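Local coordinates for ZT_dimer domain-containing protein (Thermotoga maritima, PDB 6VDA) that is the metal-binding C-terminal domain of a CzcD-type cation diffusion facilitator, a membrane protein that probably transports metal cations such as zinc, at residues Met44-Asp49 with Ile80-Leu85. Residues are numbered along the deposited sequence; the frame is centred on the assembly and turned at random.
Sequences MDIEVD and IHVEPL. With ZN (zinc ion), chain B; SO4 (sulfate ion), chain D; SO4 (sulfate ion), chain C.
D45 and E83 grip one zinc ion from neighbouring parallel strands. D45 OD2 binds zinc at 2.2 Å, and E83 OE2 is a second ligand. The two carboxylate planes are turned 72° apart. H29 and E89 complete the site. The other oxygen of D45 accepts a bond from H81. ND1 of H81 donates to D45 OD1 over 3.2 Å, with OD1 near the ring plane, though the bond is bent (140° at the hydrogen). H81 is thus a second-shell residue that probably helps the zinc bond at OD2 to fix the rotation of the D45 carboxylate. An alanine at H81 would probably leave D45 OD1 without this donor, and the carboxylate steered by its zinc bond with less help from the second shell. In the parallel ladder, H81 N donates to M44 O and I46 N to H81 O, then E83 N to I46 O and V48 N to E83 O. On the sheet face away from zinc, I46 CG1 meets I80 CG2 at 3.7 Å. Strands 39-48 and 75-84 belong to a beta-alpha-beta unit whose helix 54-71 packs on I46, V48, I80 and V82. Strand 26-36 flanks 39-48 and supplies H29, while V54 of the second subunit packs on V48 and V82.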
# COMPACT_ATOMS: atom_id res chain seq x y z
N MET A 44 -5.92 -6.06 1.90
CA MET A 44 -6.25 -5.81 3.32
C MET A 44 -5.37 -4.69 3.89
O MET A 44 -4.29 -4.43 3.33
CB MET A 44 -6.07 -7.09 4.14
CG MET A 44 -4.62 -7.55 4.30
SD MET A 44 -4.51 -9.17 5.12
CE MET A 44 -4.95 -10.27 3.79
N ASP A 45 -5.84 -4.06 4.96
CA ASP A 45 -5.02 -3.19 5.83
C ASP A 45 -4.70 -3.99 7.09
O ASP A 45 -5.60 -4.70 7.55
CB ASP A 45 -5.74 -1.89 6.18
CG ASP A 45 -5.97 -0.99 4.98
OD1 ASP A 45 -5.63 -1.42 3.87
OD2 ASP A 45 -6.47 0.13 5.17
N ILE A 46 -3.47 -3.90 7.60
CA ILE A 46 -3.12 -4.38 8.97
C ILE A 46 -2.53 -3.21 9.74
O ILE A 46 -2.00 -2.28 9.11
CB ILE A 46 -2.17 -5.60 8.93
CG1 ILE A 46 -0.82 -5.27 8.28
CG2 ILE A 46 -2.85 -6.79 8.26
CD1 ILE A 46 0.24 -6.31 8.52
N GLU A 47 -2.58 -3.28 11.06
CA GLU A 47 -1.89 -2.34 11.98
C GLU A 47 -0.73 -3.06 12.68
O GLU A 47 -0.88 -4.25 13.04
CB GLU A 47 -2.91 -1.77 12.96
CG GLU A 47 -3.90 -0.85 12.29
CD GLU A 47 -4.95 -0.28 13.22
OE1 GLU A 47 -4.60 0.06 14.37
OE2 GLU A 47 -6.11 -0.19 12.80
N VAL A 48 0.39 -2.36 12.84
CA VAL A 48 1.57 -2.85 13.61
C VAL A 48 2.03 -1.74 14.55
O VAL A 48 1.71 -0.56 14.32
CB VAL A 48 2.70 -3.33 12.69
CG1 VAL A 48 2.20 -4.37 11.69
CG2 VAL A 48 3.40 -2.18 11.97
N ASP A 49 2.74 -2.13 15.60
CA ASP A 49 3.38 -1.17 16.52
C ASP A 49 4.01 -0.07 15.65
O ASP A 49 4.74 -0.42 14.71
CB ASP A 49 4.36 -1.90 17.44
CG ASP A 49 4.89 -1.02 18.55
OD1 ASP A 49 5.58 -0.04 18.22
OD2 ASP A 49 4.57 -1.30 19.73
N ILE A 80 -1.03 -6.10 0.99
CA ILE A 80 -1.20 -5.75 2.42
C ILE A 80 -0.67 -4.34 2.65
O ILE A 80 0.53 -4.14 2.47
CB ILE A 80 -0.47 -6.77 3.31
CG1 ILE A 80 -0.88 -8.20 2.98
CG2 ILE A 80 -0.69 -6.44 4.78
CD1 ILE A 80 -0.03 -9.25 3.64
N HIS A 81 -1.54 -3.42 3.05
CA HIS A 81 -1.19 -2.04 3.48
C HIS A 81 -0.89 -2.06 4.98
O HIS A 81 -1.63 -2.74 5.73
CB HIS A 81 -2.31 -1.09 3.05
CG HIS A 81 -2.68 -1.27 1.62
ND1 HIS A 81 -3.91 -1.77 1.23
CD2 HIS A 81 -1.97 -1.07 0.48
CE1 HIS A 81 -3.96 -1.84 -0.09
NE2 HIS A 81 -2.77 -1.42 -0.57
N VAL A 82 0.20 -1.41 5.40
CA VAL A 82 0.65 -1.39 6.82
C VAL A 82 0.39 -0.00 7.41
O VAL A 82 0.77 0.99 6.76
CB VAL A 82 2.12 -1.82 6.95
CG1 VAL A 82 2.68 -1.51 8.33
CG2 VAL A 82 2.30 -3.29 6.60
N GLU A 83 -0.24 0.06 8.58
CA GLU A 83 -0.56 1.31 9.30
C GLU A 83 -0.07 1.21 10.74
O GLU A 83 0.08 0.11 11.28
CB GLU A 83 -2.06 1.58 9.34
CG GLU A 83 -2.74 1.53 7.98
CD GLU A 83 -4.25 1.52 8.10
OE1 GLU A 83 -4.75 1.85 9.18
OE2 GLU A 83 -4.92 1.19 7.10
N PRO A 84 0.15 2.36 11.42
CA PRO A 84 0.36 2.38 12.86
C PRO A 84 -0.89 1.95 13.65
O PRO A 84 -1.99 2.21 13.19
CB PRO A 84 0.67 3.85 13.20
CG PRO A 84 0.99 4.49 11.86
CD PRO A 84 0.19 3.71 10.84
N LEU A 85 -0.69 1.35 14.83
CA LEU A 85 -1.76 1.06 15.81
C LEU A 85 -2.57 2.33 16.03
O LEU A 85 -1.97 3.35 16.45
CB LEU A 85 -1.14 0.60 17.14
CG LEU A 85 -0.53 -0.80 17.14
CD1 LEU A 85 -0.09 -1.19 18.55
CD2 LEU A 85 -1.50 -1.83 16.60
ZN ZN B . -6.58 1.10 7.13
S SO4 D . 1.57 0.50 2.60
O1 SO4 D . 1.42 -0.35 1.45
O2 SO4 D . 2.51 1.55 2.30
O3 SO4 D . 0.30 1.08 2.93
O4 SO4 D . 2.06 -0.27 3.71
S SO4 C . 2.41 0.05 1.91
O1 SO4 C . 1.20 0.71 1.52
O2 SO4 C . 2.12 -0.91 2.94
O3 SO4 C . 2.97 -0.63 0.78
O4 SO4 C . 3.35 1.01 2.41